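Local structure of tRNA nucleotidyl transferase-related protein (Thermotoga maritima, 3H38) at residues A[35-40]-A[57-63]; A[274-278]-A[345-349]; A[173-177]-A[216-220]; A[324-330]-A[358-363]. The protein acts as a class II CCA-adding enzyme, building the tRNA 3' end from CTP and ATP, this chain being its polymerase-like head and RNA-binding part. One frame throughout, in Å; residues are numbered along the deposited sequence.

Contact 1 of 4, residues A[35-40]-A[57-63]; sequences MPVYVV and DIVVEGN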
loop_
_atom_site.group_PDB
_atom_site.type_symbol
_atom_site.label_atom_id
_atom_site.label_comp_id
_atom_site.label_asym_id
_atom_site.label_seq_id
_atom_site.Cartn_x
_atom_site.Cartn_y
_atom_site.Cartn_z
ATOM N N MET A 35 -19.252 23.220 -21.932
ATOM C CA MET A 35 -18.362 22.069 -21.751
ATOM C C MET A 35 -19.194 20.838 -21.422
ATOM O O MET A 35 -20.050 20.887 -20.541
ATOM C CB MET A 35 -17.397 22.321 -20.604
ATOM C CG MET A 35 -16.337 23.409 -20.879
ATOM S SD MET A 35 -15.374 23.651 -19.393
ATOM C CE MET A 35 -14.961 25.405 -19.471
ATOM N N PRO A 36 -18.980 19.734 -22.152
ATOM C CA PRO A 36 -19.573 18.456 -21.712
ATOM C C PRO A 36 -18.961 17.994 -20.391
ATOM O O PRO A 36 -17.741 17.979 -20.285
ATOM C CB PRO A 36 -19.208 17.491 -22.842
ATOM C CG PRO A 36 -19.022 18.417 -24.067
ATOM C CD PRO A 36 -18.382 19.650 -23.495
ATOM N N VAL A 37 -19.794 17.657 -19.406
ATOM C CA VAL A 37 -19.318 17.233 -18.089
ATOM C C VAL A 37 -19.585 15.744 -17.803
ATOM O O VAL A 37 -20.657 15.236 -18.118
ATOM C CB VAL A 37 -19.965 18.054 -16.967
ATOM C CG1 VAL A 37 -19.203 17.846 -15.681
ATOM C CG2 VAL A 37 -19.961 19.511 -17.315
ATOM N N TYR A 38 -18.610 15.066 -17.192
ATOM C CA TYR A 38 -18.730 13.651 -16.833
ATOM C C TYR A 38 -18.122 13.286 -15.468
ATOM O O TYR A 38 -17.085 13.819 -15.049
ATOM C CB TYR A 38 -18.003 12.773 -17.848
ATOM C CG TYR A 38 -18.188 13.124 -19.295
ATOM C CD1 TYR A 38 -17.454 14.128 -19.875
ATOM C CD2 TYR A 38 -19.076 12.407 -20.094
ATOM C CE1 TYR A 38 -17.606 14.437 -21.217
ATOM C CE2 TYR A 38 -19.244 12.716 -21.429
ATOM C CZ TYR A 38 -18.506 13.728 -21.988
ATOM O OH TYR A 38 -18.657 14.019 -23.323
ATOM N N VAL A 39 -18.744 12.322 -14.801
ATOM C CA VAL A 39 -18.097 11.657 -13.687
ATOM C C VAL A 39 -17.493 10.365 -14.261
ATOM O O VAL A 39 -18.080 9.741 -15.156
ATOM C CB VAL A 39 -19.079 11.410 -12.519
ATOM C CG1 VAL A 39 -20.092 10.344 -12.882
ATOM C CG2 VAL A 39 -18.319 11.053 -11.247
ATOM N N VAL A 40 -16.292 10.002 -13.810
ATOM C CA VAL A 40 -15.556 8.910 -14.451
ATOM C C VAL A 40 -14.937 7.924 -13.459
ATOM O O VAL A 40 -14.838 8.203 -12.263
ATOM C CB VAL A 40 -14.410 9.465 -15.310
ATOM C CG1 VAL A 40 -14.955 10.379 -16.384
ATOM C CG2 VAL A 40 -13.421 10.223 -14.438
ATOM N N ASP A 57 -15.239 12.863 -8.903
ATOM C CA ASP A 57 -14.129 12.971 -9.828
ATOM C C ASP A 57 -14.644 13.412 -11.190
ATOM O O ASP A 57 -15.229 12.595 -11.914
ATOM C CB ASP A 57 -13.444 11.604 -9.948
ATOM C CG ASP A 57 -11.987 11.715 -10.347
ATOM O OD1 ASP A 57 -11.616 12.735 -10.966
ATOM O OD2 ASP A 57 -11.208 10.786 -10.036
ATOM N N ILE A 58 -14.412 14.684 -11.546
ATOM C CA ILE A 58 -15.050 15.269 -12.743
ATOM C C ILE A 58 -14.156 15.472 -13.956
ATOM O O ILE A 58 -13.063 16.032 -13.849
ATOM C CB ILE A 58 -15.735 16.620 -12.444
ATOM C CG1 ILE A 58 -16.771 16.456 -11.344
ATOM C CG2 ILE A 58 -16.450 17.110 -13.667
ATOM C CD1 ILE A 58 -17.801 15.406 -11.699
ATOM N N VAL A 59 -14.644 15.033 -15.114
ATOM C CA VAL A 59 -13.948 15.288 -16.373
ATOM C C VAL A 59 -14.725 16.242 -17.317
ATOM O O VAL A 59 -15.925 16.046 -17.596
ATOM C CB VAL A 59 -13.564 13.963 -17.064
ATOM C CG1 VAL A 59 -12.830 14.217 -18.354
ATOM C CG2 VAL A 59 -12.684 13.154 -16.147
ATOM N N VAL A 60 -14.058 17.297 -17.786
ATOM C CA VAL A 60 -14.747 18.232 -18.690
ATOM C C VAL A 60 -14.072 18.245 -20.051
ATOM O O VAL A 60 -12.848 18.095 -20.144
ATOM C CB VAL A 60 -14.836 19.670 -18.124
ATOM C CG1 VAL A 60 -15.685 19.706 -16.829
ATOM C CG2 VAL A 60 -13.460 20.225 -17.871
ATOM N N GLU A 61 -14.863 18.341 -21.113
ATOM C CA GLU A 61 -14.265 18.586 -22.421
ATOM C C GLU A 61 -14.180 20.098 -22.611
ATOM O O GLU A 61 -15.032 20.701 -23.274
ATOM C CB GLU A 61 -15.072 17.969 -23.554
ATOM C CG GLU A 61 -15.055 16.464 -23.608
ATOM C CD GLU A 61 -15.601 15.974 -24.931
ATOM O OE1 GLU A 61 -16.046 14.809 -25.005
ATOM O OE2 GLU A 61 -15.590 16.777 -25.897
ATOM N N GLY A 62 -13.166 20.691 -21.988
ATOM C CA GLY A 62 -12.906 22.107 -22.075
ATOM C C GLY A 62 -11.872 22.441 -21.038
ATOM O O GLY A 62 -11.207 21.540 -20.540
ATOM N N ASN A 63 -11.762 23.721 -20.692
ATOM C CA ASN A 63 -10.733 24.195 -19.774
ATOM C C ASN A 63 -11.137 23.982 -18.309
ATOM O O ASN A 63 -12.075 24.603 -17.818
ATOM C CB ASN A 63 -10.436 25.675 -20.068
ATOM C CG ASN A 63 -9.323 26.242 -19.197
ATOM O OD1 ASN A 63 -8.264 26.626 -19.706
ATOM N ND2 ASN A 63 -9.560 26.312 -17.880
#
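Met35 lays its thioether against the turn after strand 56-60. Its CE is 3.4 Å from Asn63 O, and its CG packs on Gly62 CA. Pro36 O accepts from Glu61 N at 3.0 Å, and Pro36 CD rests on Glu61 CB. Val37 faces Val60 in an antiparallel non-hydrogen-bonded pair. Its CG1, anti to the backbone N (chi1 -165°), lies 3.5 Å from Ile58 CG2. Tyr38 forms a hydrogen-bonded pair with Val59: Tyr38 N to Val59 O is 2.9 Å and Val59 N to Tyr38 O is 2.7 Å. Val59 O lies in the plane of the Tyr38 ring, at its edge. Glu61 OE1 lies 3.2 Å from Tyr38 OH and accepts a hydrogen bond from Ile122 N. Val39 pairs with Ile58. Val40 N gives Asp57 O a weak bond of 3.4 Å, and both Val40 methyls touch Val59 CG2. Asp57 binds magnesium in the metal-bound enzyme; this apo chain has none. This end of the pair borders the metal site of the polymerase head. Strand 37-40 lies between strands 137-139 and 56-60, with 97-102 beyond. Phe67 of helix 64-72 covers the Val37 and Val60 side. Ile122 of helix 122-127 packs on Tyr38 and Val59.

Contact 2 of 4, residues A[274-278]-A[345-349]; sequences FGEVD and NETIC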
loop_
_atom_site.group_PDB
_atom_site.type_symbol
_atom_site.label_atom_id
_atom_site.label_comp_id
_atom_site.label_asym_id
_atom_site.label_seq_id
_atom_site.Cartn_x
_atom_site.Cartn_y
_atom_site.Cartn_z
ATOM N N PHE A 274 2.467 -2.436 19.215
ATOM C CA PHE A 274 3.696 -1.657 19.019
ATOM C C PHE A 274 3.628 -0.409 18.132
ATOM O O PHE A 274 4.600 0.353 18.065
ATOM C CB PHE A 274 4.841 -2.568 18.566
ATOM C CG PHE A 274 5.366 -3.452 19.661
ATOM C CD1 PHE A 274 6.312 -2.978 20.557
ATOM C CD2 PHE A 274 4.889 -4.745 19.817
ATOM C CE1 PHE A 274 6.792 -3.790 21.584
ATOM C CE2 PHE A 274 5.361 -5.560 20.845
ATOM C CZ PHE A 274 6.313 -5.079 21.728
ATOM N N GLY A 275 2.500 -0.180 17.469
ATOM C CA GLY A 275 2.358 1.020 16.659
ATOM C C GLY A 275 2.295 0.744 15.169
ATOM O O GLY A 275 2.165 -0.406 14.751
ATOM N N GLU A 276 2.461 1.782 14.361
ATOM C CA GLU A 276 2.348 1.682 12.913
ATOM C C GLU A 276 3.379 0.757 12.286
ATOM O O GLU A 276 4.526 0.759 12.665
ATOM C CB GLU A 276 2.421 3.078 12.258
ATOM C CG GLU A 276 1.062 3.834 12.158
ATOM C CD GLU A 276 1.012 4.977 11.098
ATOM O OE1 GLU A 276 1.823 5.938 11.166
ATOM O OE2 GLU A 276 0.126 4.929 10.210
ATOM N N VAL A 277 2.956 -0.027 11.307
ATOM C CA VAL A 277 3.870 -0.917 10.605
ATOM C C VAL A 277 3.881 -0.602 9.106
ATOM O O VAL A 277 2.862 -0.760 8.429
ATOM C CB VAL A 277 3.482 -2.400 10.811
ATOM C CG1 VAL A 277 3.957 -3.257 9.638
ATOM C CG2 VAL A 277 4.033 -2.927 12.130
ATOM N N ASP A 278 5.022 -0.148 8.593
ATOM C CA ASP A 278 5.169 0.024 7.153
ATOM C C ASP A 278 5.223 -1.344 6.475
ATOM O O ASP A 278 6.226 -2.061 6.555
ATOM C CB ASP A 278 6.406 0.854 6.805
ATOM C CG ASP A 278 6.546 1.093 5.305
ATOM O OD1 ASP A 278 7.244 2.052 4.914
ATOM O OD2 ASP A 278 5.966 0.318 4.513
ATOM N N ASN A 345 9.637 -2.021 14.477
ATOM C CA ASN A 345 8.446 -2.844 14.333
ATOM C C ASN A 345 8.568 -3.816 13.175
ATOM O O ASN A 345 8.089 -4.941 13.245
ATOM C CB ASN A 345 7.238 -1.954 14.079
ATOM C CG ASN A 345 6.810 -1.197 15.306
ATOM O OD1 ASN A 345 5.716 -0.629 15.341
ATOM N ND2 ASN A 345 7.667 -1.187 16.335
ATOM N N GLU A 346 9.193 -3.363 12.090
ATOM C CA GLU A 346 9.306 -4.186 10.895
ATOM C C GLU A 346 10.167 -5.415 11.172
ATOM O O GLU A 346 9.840 -6.525 10.731
ATOM C CB GLU A 346 9.840 -3.369 9.710
ATOM C CG GLU A 346 8.814 -2.385 9.139
ATOM C CD GLU A 346 8.565 -1.190 10.052
ATOM O OE1 GLU A 346 9.527 -0.697 10.673
ATOM O OE2 GLU A 346 7.409 -0.733 10.147
ATOM N N THR A 347 11.257 -5.206 11.912
ATOM C CA THR A 347 12.133 -6.287 12.321
ATOM C C THR A 347 11.353 -7.279 13.180
ATOM O O THR A 347 11.587 -8.487 13.134
ATOM C CB THR A 347 13.334 -5.765 13.134
ATOM O OG1 THR A 347 14.238 -5.072 12.267
ATOM C CG2 THR A 347 14.079 -6.931 13.810
ATOM N N ILE A 348 10.424 -6.758 13.965
ATOM C CA ILE A 348 9.647 -7.613 14.849
ATOM C C ILE A 348 8.824 -8.553 14.001
ATOM O O ILE A 348 8.923 -9.775 14.141
ATOM C CB ILE A 348 8.727 -6.794 15.770
ATOM C CG1 ILE A 348 9.527 -6.214 16.943
ATOM C CG2 ILE A 348 7.581 -7.640 16.268
ATOM C CD1 ILE A 348 8.683 -5.457 17.931
ATOM N N CYS A 349 8.027 -7.970 13.106
ATOM C CA CYS A 349 7.234 -8.733 12.140
ATOM C C CYS A 349 8.096 -9.807 11.494
ATOM O O CYS A 349 7.697 -10.970 11.377
ATOM C CB CYS A 349 6.731 -7.802 11.040
ATOM S SG CYS A 349 5.782 -6.386 11.619
#
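Glu346 reaches from the first turn of helix 345-352 to the backbone of Asp278. Its OE2 accepts from Asp278 N at 2.9 Å, with an N-H...O angle of 143°. The donor meets the anti side of the carboxylate, 23° out of its plane. A bend at chi2 (72°) turns the carboxylate back toward the loop, where OE2 also lies 3.6 Å from Val277 CA. Beside it, Val277 CG2 packs on Asn345 CB and on Cys349 SG, 3.9 Å from the sulfur. At the other end of the loop Phe274 presents a ring face to Ile348. CD1 of Ile348 sits over the ring centre, 4.1 Å from the Phe274 ring centroid, in a CH-pi contact. Further out, Leu367 and Leu368 of helix 357-371 pack on Phe274, and Val270 backs Val277 and Ile348. Gly275 ends helix 254-274 with a positive phi. Asp278 is the N-cap of helix 279-287, and its OD2 makes weak bonds to Phe280 N and Tyr281 N. The contact thus joins three helices of the all-helical part of the chain. Glu346 holds the N-cap residue by its backbone. Asp278 OD2 points to the helix start, 5.9 Å from Glu346 OE2, so the two acids probably repel only weakly.

Contact 3 of 4, residues A[173-177]-A[216-220]; sequences DDPTR and RLRQE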
loop_
_atom_site.group_PDB
_atom_site.type_symbol
_atom_site.label_atom_id
_atom_site.label_comp_id
_atom_site.label_asym_id
_atom_site.label_seq_id
_atom_site.Cartn_x
_atom_site.Cartn_y
_atom_site.Cartn_z
ATOM N N ASP A 173 3.259 -0.142 -22.808
ATOM C CA ASP A 173 3.055 1.276 -22.473
ATOM C C ASP A 173 3.315 1.609 -20.995
ATOM O O ASP A 173 4.181 2.430 -20.677
ATOM C CB ASP A 173 1.604 1.696 -22.814
ATOM C CG ASP A 173 1.383 1.969 -24.315
ATOM O OD1 ASP A 173 0.261 2.411 -24.703
ATOM O OD2 ASP A 173 2.332 1.765 -25.103
ATOM N N ASP A 174 2.527 1.010 -20.101
ATOM C CA ASP A 174 2.693 1.211 -18.658
ATOM C C ASP A 174 2.686 -0.125 -17.895
ATOM O O ASP A 174 1.626 -0.648 -17.530
ATOM C CB ASP A 174 1.619 2.141 -18.115
ATOM C CG ASP A 174 1.858 2.498 -16.675
ATOM O OD1 ASP A 174 1.090 3.301 -16.104
ATOM O OD2 ASP A 174 2.839 1.979 -16.123
ATOM N N PRO A 175 3.880 -0.689 -17.665
ATOM C CA PRO A 175 4.044 -2.025 -17.082
ATOM C C PRO A 175 3.571 -2.026 -15.637
ATOM O O PRO A 175 3.471 -3.071 -15.001
ATOM C CB PRO A 175 5.569 -2.248 -17.151
ATOM C CG PRO A 175 6.075 -1.280 -18.183
ATOM C CD PRO A 175 5.182 -0.080 -17.995
ATOM N N THR A 176 3.284 -0.831 -15.138
ATOM C CA THR A 176 2.776 -0.619 -13.796
ATOM C C THR A 176 1.402 -1.311 -13.656
ATOM O O THR A 176 1.012 -1.748 -12.580
ATOM C CB THR A 176 2.771 0.898 -13.505
ATOM O OG1 THR A 176 3.683 1.190 -12.442
ATOM C CG2 THR A 176 1.400 1.452 -13.242
ATOM N N ARG A 177 0.731 -1.488 -14.787
ATOM C CA ARG A 177 -0.569 -2.123 -14.854
ATOM C C ARG A 177 -0.484 -3.617 -14.631
ATOM O O ARG A 177 -1.512 -4.305 -14.457
ATOM C CB ARG A 177 -1.214 -1.861 -16.219
ATOM C CG ARG A 177 -1.820 -0.471 -16.379
ATOM C CD ARG A 177 -1.954 -0.070 -17.874
ATOM N NE ARG A 177 -2.121 1.373 -17.986
ATOM C CZ ARG A 177 -2.128 2.076 -19.113
ATOM N NH1 ARG A 177 -1.981 1.490 -20.301
ATOM N NH2 ARG A 177 -2.294 3.385 -19.037
ATOM N N ARG A 216 7.772 4.296 -9.461
ATOM C CA ARG A 216 6.429 4.091 -9.964
ATOM C C ARG A 216 5.982 2.714 -9.494
ATOM O O ARG A 216 4.903 2.536 -8.946
ATOM C CB ARG A 216 6.399 4.236 -11.491
ATOM C CG ARG A 216 6.944 5.601 -12.007
ATOM C CD ARG A 216 6.562 5.847 -13.496
ATOM N NE ARG A 216 5.111 5.731 -13.654
ATOM C CZ ARG A 216 4.489 4.951 -14.532
ATOM N NH1 ARG A 216 3.155 4.933 -14.541
ATOM N NH2 ARG A 216 5.181 4.210 -15.404
ATOM N N LEU A 217 6.862 1.747 -9.679
ATOM C CA LEU A 217 6.639 0.382 -9.259
ATOM C C LEU A 217 6.418 0.298 -7.735
ATOM O O LEU A 217 5.515 -0.404 -7.260
ATOM C CB LEU A 217 7.858 -0.441 -9.663
ATOM C CG LEU A 217 7.918 -1.395 -10.865
ATOM C CD1 LEU A 217 6.850 -1.161 -11.876
ATOM C CD2 LEU A 217 9.311 -1.363 -11.492
ATOM N N ARG A 218 7.233 1.018 -6.965
ATOM C CA ARG A 218 7.140 0.918 -5.520
ATOM C C ARG A 218 5.750 1.361 -5.125
ATOM O O ARG A 218 5.075 0.752 -4.275
ATOM C CB ARG A 218 8.208 1.783 -4.837
ATOM C CG ARG A 218 7.931 2.089 -3.381
ATOM C CD ARG A 218 9.143 2.631 -2.629
ATOM N NE ARG A 218 8.743 3.001 -1.276
ATOM C CZ ARG A 218 9.560 3.496 -0.348
ATOM N NH1 ARG A 218 9.097 3.800 0.850
ATOM N NH2 ARG A 218 10.830 3.699 -0.615
ATOM N N GLN A 219 5.298 2.420 -5.769
ATOM C CA GLN A 219 4.052 2.988 -5.362
ATOM C C GLN A 219 2.887 2.050 -5.651
ATOM O O GLN A 219 1.930 1.995 -4.874
ATOM C CB GLN A 219 3.825 4.346 -6.012
ATOM C CG GLN A 219 2.525 4.953 -5.526
ATOM C CD GLN A 219 1.712 5.563 -6.646
ATOM O OE1 GLN A 219 0.755 4.950 -7.147
ATOM N NE2 GLN A 219 2.089 6.775 -7.058
ATOM N N GLU A 220 2.950 1.316 -6.757
ATOM C CA GLU A 220 1.899 0.342 -7.035
ATOM C C GLU A 220 2.037 -0.826 -6.048
ATOM O O GLU A 220 1.064 -1.503 -5.703
ATOM C CB GLU A 220 1.953 -0.137 -8.488
ATOM C CG GLU A 220 1.491 0.915 -9.521
ATOM C CD GLU A 220 0.079 1.470 -9.269
ATOM O OE1 GLU A 220 -0.805 0.696 -8.865
ATOM O OE2 GLU A 220 -0.149 2.684 -9.476
#
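Asp174 and Arg216 form a salt bridge between the start of one helix and the flank of another. Residues Asp174 to Arg177 make a type I beta turn that leads into helix 177-187, and Arg216 stands on helix 214-225. Asp174 also caps this turn: Thr176 N donates to its OD2, though the place of that atom is less sure. The two side chains of the salt bridge come from opposite directions. Arg216 NH1 donates to Asp174 OD1 at 3.1 Å, with an N-H...O angle of 160°. The acceptor lies in the guanidinium plane, but the donor stands above the carboxylate plane, so the groups do not meet flat to flat. A second bond, from Arg216 NH2 to the same uncertain OD2, is weak. Arg216 gets there by a bend at chi3 (55°), which folds the guanidinium back toward the turn. With CG anti to the backbone N (chi1 -173°), Asp174 reaches out to meet it. Thr176 packs against helix 214-225, crossing Glu220 at about a right angle. Its CG2 is 3.8 Å from Glu220 CG, and Leu217 CD1 closes in on the hydroxyl. Glu220 bends at chi2, and its carboxylate turns to Arg183 and Arg180, with a salt bridge to each. Asp174, Arg177, Arg180 and Arg183 bind CTP and ATP in the nucleotide-bound enzyme; no nucleotide is bound here. The contact therefore joins the nucleotide-binding turn to helix 214-225, with Glu220 as a second-shell acid for two pocket arginines. Asp174 CB lies over one face of the Arg177 guanidinium. Thr176 OG1 is buried without a polar partner, 3.7 Å from Glu220 CG.

Contact 4 of 4, residues A[324-330]-A[358-363]; sequences LEMLSER and EKEGLF
Two helices of the all-helical part of the chain meet here almost at a right angle. The last turn of helix 309-328 abuts the early turns of helix 357-371. The axes of the two short segments approach to 9.6 Å, with 87° between their directions. Leu327 is the central apolar residue. Its CD2 is 3.6 Å from Leu362 CD1, and the two side chains slide past each other in opposite directions. Its CD1 is 3.6 Å from Phe363 CB, and Leu355 packs on both Leu327 and Phe363. Lys359 crosses Leu324 at about a right angle; its CD touches Leu324 CD1 and Leu327 CB. Its ammonium ends at the C-terminal turn of the other helix. There Lys359 NZ donates to Ser328 OG at 2.7 Å and to Leu324 O at 3.2 Å. The second bond comes in from above the carbonyl plane. Past the helix end, Arg330 bends at chi2 (-79°), which turns its chain back across Leu362. Arg330 NH2 makes a salt bridge to Glu358 OE2 at 2.9 Å, though the hydrogen bond within it is weak. The carboxylate oxygen lies at the guanidinium edge, in plane, and Leu362 CG lies over a face. The partial negative charge at this helix end probably favours the Lys359 ammonium. The polar and ionic groups thus flank the apolar contact of Leu327.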
loop_
_atom_site.group_PDB
_atom_site.type_symbol
_atom_site.label_atom_id
_atom_site.label_comp_id
_atom_site.label_asym_id
_atom_site.label_seq_id
_atom_site.Cartn_x
_atom_site.Cartn_y
_atom_site.Cartn_z
ATOM N N LEU A 324 14.848 -19.654 17.104
ATOM C CA LEU A 324 13.985 -20.832 17.133
ATOM C C LEU A 324 14.424 -21.771 18.245
ATOM O O LEU A 324 13.601 -22.289 18.996
ATOM C CB LEU A 324 14.022 -21.596 15.810
ATOM C CG LEU A 324 13.116 -21.168 14.654
ATOM C CD1 LEU A 324 11.718 -20.791 15.131
ATOM C CD2 LEU A 324 13.756 -20.034 13.916
ATOM N N GLU A 325 15.727 -21.998 18.340
ATOM C CA GLU A 325 16.252 -22.900 19.346
ATOM C C GLU A 325 15.915 -22.424 20.746
ATOM O O GLU A 325 15.555 -23.241 21.595
ATOM C CB GLU A 325 17.763 -23.064 19.197
ATOM C CG GLU A 325 18.185 -24.004 18.080
ATOM C CD GLU A 325 19.601 -24.508 18.278
ATOM O OE1 GLU A 325 19.989 -25.491 17.608
ATOM O OE2 GLU A 325 20.323 -23.925 19.117
ATOM N N MET A 326 16.035 -21.114 20.985
ATOM C CA MET A 326 15.744 -20.534 22.302
ATOM C C MET A 326 14.264 -20.668 22.675
ATOM O O MET A 326 13.913 -20.769 23.849
ATOM C CB MET A 326 16.104 -19.046 22.365
ATOM C CG MET A 326 17.572 -18.655 22.298
ATOM S SD MET A 326 17.573 -16.836 22.174
ATOM C CE MET A 326 19.262 -16.469 21.684
ATOM N N LEU A 327 13.388 -20.633 21.679
ATOM C CA LEU A 327 11.960 -20.748 21.954
ATOM C C LEU A 327 11.561 -22.216 22.128
ATOM O O LEU A 327 10.501 -22.525 22.685
ATOM C CB LEU A 327 11.133 -20.086 20.843
ATOM C CG LEU A 327 11.254 -18.565 20.707
ATOM C CD1 LEU A 327 10.528 -18.089 19.454
ATOM C CD2 LEU A 327 10.729 -17.832 21.952
ATOM N N SER A 328 12.411 -23.114 21.637
ATOM C CA SER A 328 12.178 -24.545 21.801
ATOM C C SER A 328 12.342 -24.923 23.265
ATOM O O SER A 328 11.559 -25.694 23.810
ATOM C CB SER A 328 13.146 -25.367 20.945
ATOM O OG SER A 328 12.763 -25.355 19.582
ATOM N N GLU A 329 13.354 -24.342 23.896
ATOM C CA GLU A 329 13.735 -24.718 25.242
ATOM C C GLU A 329 13.197 -23.762 26.286
ATOM O O GLU A 329 13.759 -23.650 27.373
ATOM C CB GLU A 329 15.247 -24.756 25.329
ATOM C CG GLU A 329 15.882 -25.263 24.062
ATOM C CD GLU A 329 17.290 -24.762 23.910
ATOM O OE1 GLU A 329 17.781 -24.115 24.862
ATOM O OE2 GLU A 329 17.900 -25.004 22.847
ATOM N N ARG A 330 12.219 -22.983 25.926
ATOM C CA ARG A 330 11.552 -22.210 26.917
ATOM C C ARG A 330 12.592 -21.458 27.728
ATOM O O ARG A 330 12.438 -21.223 28.914
ATOM C CB ARG A 330 10.719 -23.151 27.756
ATOM C CG ARG A 330 9.563 -23.770 27.000
ATOM C CD ARG A 330 8.442 -22.765 26.922
ATOM N NE ARG A 330 7.371 -23.152 26.017
ATOM C CZ ARG A 330 6.087 -23.187 26.347
ATOM N NH1 ARG A 330 5.693 -22.836 27.571
ATOM N NH2 ARG A 330 5.198 -23.556 25.452
ATOM N N GLU A 358 3.484 -22.603 19.307
ATOM C CA GLU A 358 3.980 -22.360 20.649
ATOM C C GLU A 358 5.097 -21.346 20.671
ATOM O O GLU A 358 5.162 -20.497 21.570
ATOM C CB GLU A 358 4.460 -23.666 21.277
ATOM C CG GLU A 358 3.357 -24.464 21.914
ATOM C CD GLU A 358 2.495 -23.634 22.856
ATOM O OE1 GLU A 358 1.673 -22.821 22.365
ATOM O OE2 GLU A 358 2.629 -23.810 24.092
ATOM N N LYS A 359 5.970 -21.437 19.687
ATOM C CA LYS A 359 7.063 -20.505 19.575
ATOM C C LYS A 359 6.612 -19.080 19.360
ATOM O O LYS A 359 7.170 -18.182 19.918
ATOM C CB LYS A 359 8.007 -20.923 18.496
ATOM C CG LYS A 359 8.476 -22.261 18.697
ATOM C CD LYS A 359 9.832 -22.392 18.134
ATOM C CE LYS A 359 10.050 -23.760 17.540
ATOM N NZ LYS A 359 11.492 -24.123 17.501
ATOM N N GLU A 360 5.594 -18.898 18.550
ATOM C CA GLU A 360 4.993 -17.576 18.322
ATOM C C GLU A 360 4.346 -17.073 19.601
ATOM O O GLU A 360 4.663 -15.985 20.070
ATOM C CB GLU A 360 3.957 -17.650 17.202
ATOM C CG GLU A 360 3.025 -16.457 17.085
ATOM C CD GLU A 360 1.957 -16.654 15.994
ATOM O OE1 GLU A 360 2.280 -17.214 14.920
ATOM O OE2 GLU A 360 0.791 -16.249 16.207
ATOM N N GLY A 361 3.457 -17.885 20.172
ATOM C CA GLY A 361 2.825 -17.572 21.444
ATOM C C GLY A 361 3.784 -17.150 22.550
ATOM O O GLY A 361 3.556 -16.160 23.240
ATOM N N LEU A 362 4.873 -17.872 22.738
ATOM C CA LEU A 362 5.835 -17.502 23.750
ATOM C C LEU A 362 6.599 -16.245 23.438
ATOM O O LEU A 362 6.509 -15.268 24.154
ATOM C CB LEU A 362 6.888 -18.597 23.803
ATOM C CG LEU A 362 7.675 -19.019 25.035
ATOM C CD1 LEU A 362 9.032 -19.450 24.641
ATOM C CD2 LEU A 362 7.719 -18.002 26.103
ATOM N N PHE A 363 7.275 -16.240 22.305
ATOM C CA PHE A 363 7.922 -15.046 21.782
ATOM C C PHE A 363 7.016 -13.805 21.836
ATOM O O PHE A 363 7.469 -12.726 22.210
ATOM C CB PHE A 363 8.416 -15.327 20.360
ATOM C CG PHE A 363 9.124 -14.170 19.711
ATOM C CD1 PHE A 363 10.343 -13.722 20.195
ATOM C CD2 PHE A 363 8.577 -13.541 18.592
ATOM C CE1 PHE A 363 10.991 -12.660 19.581
ATOM C CE2 PHE A 363 9.226 -12.483 17.981
ATOM C CZ PHE A 363 10.432 -12.045 18.473
#

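Overall arrangement
The four contacts follow the elongated chain from head to tail. Contact 1 lies in the sheet of the polymerase head and carries Asp57 of the magnesium site. Contact 3, with its centre about 26 Å away, carries nucleotide-binding residues Asp174 and Arg177, so these two contacts belong to the metal and nucleotide parts of the active site. Contact 2 is about 26 Å, centre to centre, from contact 3, yet their nearest atoms are only about 5 Å apart. Contacts 2 and 4 are about 20 Å apart between centres. Contact 2 uses helix 345-352 and contact 4 the next helix, 357-371. Both lie away from the annotated sites. Contact 4 is about 60 Å from contact 1, centre to centre.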